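Local coordinates for protein thiamine phosphate pyrophosphorylase (PDB 3CEU) that probably makes thiamine phosphate by joining its pyrimidine and thiazole halves, a late step in thiamine diphosphate biosynthesis, at residues 44-49 with 67-72; 73-78 with 110-115; 176-181 with 191-196. All coordinates share one frame; numbering follows the deposited sequence.

Interaction 1: 44-49 with 67-72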
# COMPACT_ATOMS: atom_id res chain seq x y z
N ARG A 44 8.41 -2.40 17.96
CA ARG A 44 9.20 -1.20 18.23
C ARG A 44 8.77 -0.06 17.32
O ARG A 44 8.53 1.06 17.78
CB ARG A 44 10.70 -1.52 18.04
CG ARG A 44 11.16 -2.71 18.89
CD ARG A 44 12.62 -3.12 18.71
NE ARG A 44 13.57 -2.26 19.42
CZ ARG A 44 14.01 -1.08 18.97
NH1 ARG A 44 13.58 -0.62 17.80
NH2 ARG A 44 14.87 -0.38 19.69
N LEU A 45 8.65 -0.35 16.03
CA LEU A 45 8.24 0.65 15.07
C LEU A 45 6.82 1.13 15.38
O LEU A 45 6.58 2.33 15.48
CB LEU A 45 8.32 0.07 13.66
CG LEU A 45 8.32 1.04 12.48
CD1 LEU A 45 8.59 0.29 11.18
CD2 LEU A 45 7.01 1.76 12.40
N LEU A 46 5.89 0.20 15.56
CA LEU A 46 4.51 0.59 15.85
C LEU A 46 4.38 1.45 17.11
O LEU A 46 3.55 2.35 17.17
CB LEU A 46 3.62 -0.66 15.97
CG LEU A 46 3.58 -1.56 14.73
CD1 LEU A 46 3.05 -2.94 15.10
CD2 LEU A 46 2.73 -0.91 13.65
N THR A 47 5.22 1.18 18.11
CA THR A 47 5.17 1.94 19.35
C THR A 47 5.59 3.40 19.16
O THR A 47 5.05 4.29 19.81
CB THR A 47 6.09 1.33 20.44
OG1 THR A 47 5.76 -0.05 20.63
CG2 THR A 47 5.91 2.07 21.75
N LEU A 48 6.55 3.64 18.26
CA LEU A 48 7.04 4.99 17.98
C LEU A 48 6.07 5.82 17.17
O LEU A 48 6.08 7.05 17.26
CB LEU A 48 8.36 4.93 17.22
CG LEU A 48 9.63 4.82 18.05
CD1 LEU A 48 9.41 3.85 19.20
CD2 LEU A 48 10.78 4.36 17.15
N ILE A 49 5.26 5.16 16.36
CA ILE A 49 4.30 5.89 15.56
C ILE A 49 3.03 6.13 16.36
O ILE A 49 2.47 5.21 16.95
CB ILE A 49 3.96 5.14 14.25
CG1 ILE A 49 3.79 3.65 14.53
CG2 ILE A 49 5.07 5.37 13.23
CD1 ILE A 49 3.67 2.80 13.27
N GLU A 67 -4.58 -6.79 16.49
CA GLU A 67 -5.38 -6.43 17.67
C GLU A 67 -4.48 -5.87 18.77
O GLU A 67 -4.91 -5.08 19.61
CB GLU A 67 -6.12 -7.66 18.21
CG GLU A 67 -7.04 -8.36 17.21
CD GLU A 67 -8.26 -7.53 16.85
OE1 GLU A 67 -9.15 -8.05 16.15
OE2 GLU A 67 -8.34 -6.36 17.28
N GLU A 68 -3.23 -6.31 18.77
CA GLU A 68 -2.26 -5.85 19.75
C GLU A 68 -2.06 -4.33 19.67
O GLU A 68 -2.13 -3.64 20.70
CB GLU A 68 -0.93 -6.58 19.54
CG GLU A 68 0.06 -6.41 20.66
CD GLU A 68 -0.36 -7.13 21.92
OE1 GLU A 68 0.43 -7.15 22.88
OE2 GLU A 68 -1.49 -7.68 21.95
N PHE A 69 -1.83 -3.80 18.47
CA PHE A 69 -1.60 -2.37 18.28
C PHE A 69 -2.73 -1.59 17.62
O PHE A 69 -2.55 -0.45 17.20
CB PHE A 69 -0.31 -2.15 17.48
CG PHE A 69 0.92 -2.51 18.24
CD1 PHE A 69 1.31 -3.84 18.37
CD2 PHE A 69 1.67 -1.52 18.87
CE1 PHE A 69 2.43 -4.19 19.12
CE2 PHE A 69 2.80 -1.85 19.63
CZ PHE A 69 3.18 -3.19 19.75
N ASN A 70 -3.90 -2.22 17.57
CA ASN A 70 -5.10 -1.64 16.98
C ASN A 70 -4.91 -1.26 15.51
O ASN A 70 -5.36 -0.20 15.07
CB ASN A 70 -5.56 -0.42 17.78
CG ASN A 70 -6.94 0.05 17.35
OD1 ASN A 70 -7.89 -0.73 17.32
ND2 ASN A 70 -7.06 1.34 17.01
N LEU A 71 -4.23 -2.13 14.78
CA LEU A 71 -3.98 -1.90 13.37
C LEU A 71 -5.30 -1.98 12.61
O LEU A 71 -6.32 -2.41 13.14
CB LEU A 71 -3.00 -2.94 12.82
CG LEU A 71 -1.67 -3.11 13.55
CD1 LEU A 71 -0.85 -4.18 12.84
CD2 LEU A 71 -0.91 -1.80 13.59
N MSE A 72 -5.26 -1.54 11.36
CA MSE A 72 -6.44 -1.54 10.50
C MSE A 72 -6.89 -2.96 10.15
O MSE A 72 -8.07 -3.29 10.28
CB MSE A 72 -6.13 -0.76 9.22
CG MSE A 72 -7.33 -0.56 8.31
SE MSE A 72 -6.96 0.68 6.84
CE MSE A 72 -7.03 -0.56 5.36

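Interaction 2: 73-78 with 110-115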
# COMPACT_ATOMS: atom_id res chain seq x y z
N GLY A 73 -5.93 -3.78 9.72
CA GLY A 73 -6.23 -5.16 9.34
C GLY A 73 -4.99 -5.90 8.85
O GLY A 73 -3.87 -5.51 9.14
N ILE A 74 -5.20 -6.97 8.10
CA ILE A 74 -4.11 -7.78 7.60
C ILE A 74 -4.15 -8.00 6.09
O ILE A 74 -5.21 -7.88 5.45
CB ILE A 74 -4.11 -9.15 8.27
CG1 ILE A 74 -5.37 -9.91 7.88
CG2 ILE A 74 -4.05 -8.99 9.78
CD1 ILE A 74 -5.40 -11.36 8.30
N HIS A 75 -3.00 -8.32 5.52
CA HIS A 75 -2.89 -8.58 4.08
C HIS A 75 -2.33 -9.98 3.92
O HIS A 75 -1.16 -10.21 4.19
CB HIS A 75 -1.93 -7.59 3.42
CG HIS A 75 -2.03 -7.57 1.93
ND1 HIS A 75 -3.10 -7.03 1.26
CD2 HIS A 75 -1.18 -8.03 0.98
CE1 HIS A 75 -2.91 -7.15 -0.04
NE2 HIS A 75 -1.75 -7.75 -0.24
N LEU A 76 -3.16 -10.91 3.49
CA LEU A 76 -2.70 -12.28 3.32
C LEU A 76 -1.65 -12.37 2.23
O LEU A 76 -1.73 -11.66 1.22
CB LEU A 76 -3.89 -13.19 2.98
CG LEU A 76 -5.06 -13.02 3.94
CD1 LEU A 76 -6.22 -13.91 3.49
CD2 LEU A 76 -4.63 -13.35 5.35
N ASN A 77 -0.65 -13.22 2.42
CA ASN A 77 0.40 -13.36 1.43
C ASN A 77 1.07 -14.73 1.52
O ASN A 77 0.78 -15.51 2.42
CB ASN A 77 1.43 -12.23 1.59
CG ASN A 77 2.16 -12.30 2.91
OD1 ASN A 77 3.07 -13.11 3.09
ND2 ASN A 77 1.76 -11.45 3.85
N ALA A 78 1.96 -15.00 0.58
CA ALA A 78 2.65 -16.29 0.52
C ALA A 78 3.15 -16.79 1.86
O ALA A 78 2.87 -17.93 2.25
CB ALA A 78 3.80 -16.21 -0.47
N TYR A 110 -10.52 -5.10 -0.08
CA TYR A 110 -9.90 -4.62 -1.31
C TYR A 110 -8.74 -5.52 -1.63
O TYR A 110 -8.23 -6.20 -0.75
CB TYR A 110 -9.42 -3.16 -1.23
CG TYR A 110 -8.34 -2.80 -0.22
CD1 TYR A 110 -7.06 -3.36 -0.28
CD2 TYR A 110 -8.57 -1.81 0.72
CE1 TYR A 110 -6.04 -2.92 0.58
CE2 TYR A 110 -7.56 -1.37 1.57
CZ TYR A 110 -6.30 -1.92 1.50
OH TYR A 110 -5.33 -1.45 2.36
N VAL A 111 -8.34 -5.54 -2.89
CA VAL A 111 -7.23 -6.36 -3.31
C VAL A 111 -6.25 -5.54 -4.13
O VAL A 111 -6.61 -4.50 -4.69
CB VAL A 111 -7.69 -7.56 -4.17
CG1 VAL A 111 -8.76 -8.36 -3.44
CG2 VAL A 111 -8.20 -7.07 -5.51
N PHE A 112 -5.02 -6.02 -4.20
CA PHE A 112 -3.97 -5.38 -4.99
C PHE A 112 -4.02 -6.05 -6.36
O PHE A 112 -4.49 -7.18 -6.49
CB PHE A 112 -2.59 -5.65 -4.38
CG PHE A 112 -2.25 -4.76 -3.21
CD1 PHE A 112 -3.21 -3.90 -2.67
CD2 PHE A 112 -0.98 -4.77 -2.65
CE1 PHE A 112 -2.90 -3.07 -1.61
CE2 PHE A 112 -0.67 -3.93 -1.59
CZ PHE A 112 -1.64 -3.08 -1.07
N MSE A 113 -3.55 -5.36 -7.39
CA MSE A 113 -3.50 -5.96 -8.71
C MSE A 113 -2.13 -5.63 -9.28
O MSE A 113 -1.75 -4.46 -9.35
CB MSE A 113 -4.60 -5.40 -9.62
CG MSE A 113 -4.84 -6.25 -10.86
SE MSE A 113 -5.92 -5.39 -12.21
CE MSE A 113 -4.94 -5.97 -13.79
N SER A 114 -1.40 -6.66 -9.69
CA SER A 114 -0.05 -6.48 -10.23
C SER A 114 0.37 -7.67 -11.08
O SER A 114 -0.25 -8.73 -11.02
CB SER A 114 0.93 -6.33 -9.08
OG SER A 114 0.93 -7.50 -8.30
N PRO A 115 1.44 -7.50 -11.88
CA PRO A 115 2.26 -6.29 -12.06
C PRO A 115 1.67 -5.38 -13.15
O PRO A 115 1.65 -5.76 -14.32
CB PRO A 115 3.63 -6.83 -12.48
CG PRO A 115 3.61 -8.28 -12.04
CD PRO A 115 2.19 -8.69 -12.34

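Interaction 3: 176-181 with 191-196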
# COMPACT_ATOMS: atom_id res chain seq x y z
N TRP A 176 10.46 5.27 -1.30
CA TRP A 176 11.57 5.03 -0.38
C TRP A 176 12.97 5.16 -1.02
O TRP A 176 13.93 5.54 -0.34
CB TRP A 176 11.42 3.66 0.29
CG TRP A 176 10.15 3.53 1.06
CD1 TRP A 176 9.03 2.84 0.68
CD2 TRP A 176 9.83 4.15 2.31
NE1 TRP A 176 8.04 2.99 1.62
CE2 TRP A 176 8.50 3.80 2.63
CE3 TRP A 176 10.54 4.98 3.18
CZ2 TRP A 176 7.86 4.24 3.79
CZ3 TRP A 176 9.91 5.43 4.34
CH2 TRP A 176 8.58 5.06 4.63
N ASN A 177 13.08 4.85 -2.30
CA ASN A 177 14.35 4.96 -3.00
C ASN A 177 14.85 6.41 -2.99
O ASN A 177 16.00 6.69 -3.36
CB ASN A 177 14.21 4.47 -4.45
CG ASN A 177 13.94 2.95 -4.53
OD1 ASN A 177 13.51 2.44 -5.57
ND2 ASN A 177 14.21 2.25 -3.43
N LYS A 178 13.99 7.34 -2.57
CA LYS A 178 14.33 8.76 -2.52
C LYS A 178 15.09 9.09 -1.25
O LYS A 178 15.34 10.26 -0.95
CB LYS A 178 13.05 9.61 -2.59
CG LYS A 178 13.10 10.73 -3.63
CD LYS A 178 13.39 10.17 -5.01
CE LYS A 178 12.19 9.45 -5.61
NZ LYS A 178 11.15 10.40 -6.09
N PHE A 179 15.44 8.07 -0.49
CA PHE A 179 16.19 8.31 0.74
C PHE A 179 17.24 7.25 0.96
O PHE A 179 16.95 6.05 0.90
CB PHE A 179 15.24 8.35 1.94
CG PHE A 179 15.95 8.49 3.26
CD1 PHE A 179 16.08 7.39 4.10
CD2 PHE A 179 16.47 9.71 3.66
CE1 PHE A 179 16.72 7.52 5.34
CE2 PHE A 179 17.12 9.86 4.88
CZ PHE A 179 17.24 8.76 5.73
N ASP A 180 18.46 7.68 1.21
CA ASP A 180 19.54 6.74 1.47
C ASP A 180 20.15 7.10 2.82
O ASP A 180 20.74 8.17 2.99
CB ASP A 180 20.61 6.80 0.38
CG ASP A 180 20.05 6.54 -0.99
OD1 ASP A 180 19.27 5.58 -1.14
OD2 ASP A 180 20.40 7.29 -1.93
N ALA A 181 20.01 6.19 3.77
CA ALA A 181 20.52 6.40 5.12
C ALA A 181 22.01 6.72 5.17
O ALA A 181 22.81 6.12 4.45
CB ALA A 181 20.23 5.17 5.98
N ILE A 191 9.36 13.16 1.70
CA ILE A 191 8.12 13.84 2.03
C ILE A 191 7.65 14.74 0.89
O ILE A 191 6.46 14.78 0.58
CB ILE A 191 8.25 14.69 3.31
CG1 ILE A 191 8.94 13.89 4.41
CG2 ILE A 191 6.86 15.14 3.78
CD1 ILE A 191 8.28 12.55 4.71
N GLU A 192 8.57 15.46 0.26
CA GLU A 192 8.19 16.33 -0.83
C GLU A 192 7.65 15.54 -2.01
O GLU A 192 6.69 15.93 -2.66
CB GLU A 192 9.37 17.21 -1.26
CG GLU A 192 9.88 18.11 -0.14
CD GLU A 192 10.95 19.08 -0.59
OE1 GLU A 192 10.62 20.13 -1.17
OE2 GLU A 192 12.15 18.78 -0.38
N HIS A 193 8.27 14.39 -2.27
CA HIS A 193 7.84 13.56 -3.39
C HIS A 193 6.48 12.90 -3.10
O HIS A 193 5.72 12.63 -4.03
CB HIS A 193 8.90 12.49 -3.67
CG HIS A 193 8.60 11.67 -4.88
ND1 HIS A 193 8.61 12.19 -6.15
CD2 HIS A 193 8.24 10.37 -5.01
CE1 HIS A 193 8.26 11.25 -7.01
NE2 HIS A 193 8.03 10.14 -6.34
N PHE A 194 6.18 12.67 -1.82
CA PHE A 194 4.89 12.07 -1.45
C PHE A 194 3.77 13.07 -1.71
O PHE A 194 2.74 12.73 -2.29
CB PHE A 194 4.88 11.66 0.03
CG PHE A 194 3.50 11.28 0.54
CD1 PHE A 194 2.76 12.17 1.30
CD2 PHE A 194 2.93 10.06 0.20
CE1 PHE A 194 1.45 11.85 1.71
CE2 PHE A 194 1.63 9.72 0.60
CZ PHE A 194 0.89 10.62 1.36
N LYS A 195 3.99 14.32 -1.29
CA LYS A 195 3.01 15.38 -1.48
C LYS A 195 2.73 15.54 -2.97
O LYS A 195 1.59 15.79 -3.38
CB LYS A 195 3.52 16.71 -0.93
CG LYS A 195 3.66 16.78 0.58
CD LYS A 195 3.94 18.21 1.00
CE LYS A 195 4.04 18.35 2.50
NZ LYS A 195 4.10 19.79 2.90
N LYS A 196 3.77 15.41 -3.79
CA LYS A 196 3.59 15.54 -5.22
C LYS A 196 2.66 14.41 -5.69
O LYS A 196 1.66 14.68 -6.36
CB LYS A 196 4.94 15.46 -5.94
CG LYS A 196 4.84 15.50 -7.46
CD LYS A 196 6.16 15.11 -8.14
CE LYS A 196 7.19 16.24 -8.10
NZ LYS A 196 8.43 15.92 -8.86

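Interaction 1: 44-49 with 67-72
In the outer helical layer of this TIM barrel, L46 of helix 39-48 lies over the ring of F69, the residue that follows the short helix 65-68. The two helices belong to successive beta-alpha units, and the contact joins them near their C-terminal ends. L46 covers one face of the phenyl ring with two carbons. Its CB sits 3.6 Å from CD2 of F69, while the methyl CD1 comes over the same face nearer the CG and CD1 of the ring, in a CH-pi contact 4.0 Å from the ring centroid and 22° off the normal. CB of L46 already points toward F69; chi1 of -59° then puts CG beside the backbone N, and from there, with chi2 near 162°, CD1 reaches the ring while CD2 turns to L71. A phenyl ring suits this place because it offers a flat apolar face on which CB and one methyl of L46 can both rest. The other methyl, CD2, meets CD2 of L71 at 3.7 Å, the two leucines crossing at about a right angle. L71 also touches T59 and L46 touches L32, which carries the apolar contact inward to the strands.

H54 ties the same two segments together through polar bonds, its ND1 bonded to the carbonyl of F69 and its NE2 to those of L46 and I49 at the end of helix 39-48; with carbonyl oxygens at both ring nitrogens, this histidine may well be positively charged.

On the exposed flank stands T47. Its hydroxyl is already hydrogen-bonded to the carbonyl of E43, one turn back, so threonine can sit at the surface of the helix and still touch an aromatic: OG1 approaches the edge of F69 near the ring plane, 3.6 Å from CE2.

Interaction 2: 73-78 with 110-115
A buried aromatic contact inside the barrel brings the imidazole of H75, on strand 73-75, over the phenyl ring of F112, on strand 110-113. The strands are not neighbours in the sheet, for strand 90-95 runs between them, and the two backbones exchange no hydrogen bond; the CA atoms nearest each other, those of H75 and V111, are 8.9 Å apart. Only the rings bridge the gap. CE1 of H75 stands 3.9 Å above the plane of F112, over its centre, and NE2 lies 3.9 Å from CD2 of the phenylalanine. The centroids are 4.6 Å apart and the planes open at 39°, an oblique meeting of the two rings. CB of H75 points toward F112, and with CG anti to the backbone N (chi1 -166°) the imidazole comes over the phenyl ring.

In this eight-stranded TIM barrel, H75 is close to the C-terminal end of its strand, the end at which the active sites of such barrels lie. Both of its ring nitrogens are bonded to hydroxyls of the intervening strand, ND1 to S92 OG and NE2 to S94 OG, which fixes the rotation of the imidazole and satisfies it within the core, while H60 stacks on the ring and H31 meets it edge-to-face. F112, wholly apolar, packs against M148 and L150 of strand 147-150.

Two residues on from the histidine, N77 folds back to it. Its ND2 donates to the carbonyl oxygen of H75 over 3.2 Å, lying in the carbonyl plane with an N-H...O angle of 145°. An asparagine fits here because one amide can serve several backbone groups: ND2 is also bonded to the carbonyl of H60, and OD1 takes the N-H of N80.

Interaction 3: 176-181 with 191-196
K178 and H193 carry this contact almost alone, and it is chiefly an approach of an amine to a ring face. NZ of K178 hangs 2.9 Å above the imidazole plane of H193, over its centre, and is 3.1 Å from CG. So close an approach is doubtful in detail. D174 OD2, hydrogen-bonded to H193 NE2, helps fix the ring's rotation, and its carboxylate may offset positive charge here.

Apolar contact adds to this. The methylene CE of K178 makes a CH-pi contact with the same face, 4.2 Å from the ring centroid of H193. The lysine chain is folded, with bends near 57°, 74° and 75° at its last three torsions, and its aliphatic part touches A189 and V190. A long flexible residue can thus lie against those two residues while its amine reaches the ring.

Backbone bonding sets the lysine's position: a type I beta turn runs from W176 to F179, closed by F179 N to W176 O at 3.0 Å. The turn ends the short helix 173-176, an extra helix between the eighth strand and the last helix, 188-201, as in many phosphate-binding TIM barrels.

How the interactions relate
The three contacts follow one another along the chain without interleaving, and all belong to one eight-stranded barrel. Interaction 1 lies in the outer layer, between helices 39-48 and 65-68; interaction 2 is nearer the middle, inside the barrel. Their centres are about 20 Å apart, yet they touch: CE of selenomethionine M72 packs 3.6 Å from OH of Y110, and helix 65-68 leads directly into strand 73-75. Interaction 3, at the last helix, stands apart, its centre about 23 Å from each of the others, with nearest atoms about 8 Å from interaction 1 and about 12 Å from interaction 2. Interactions 2 and 3 flank the chain's centre from opposite sides. Interactions 1 and 3 join parts of the outer helical layer, interaction 2 side chains inside the barrel.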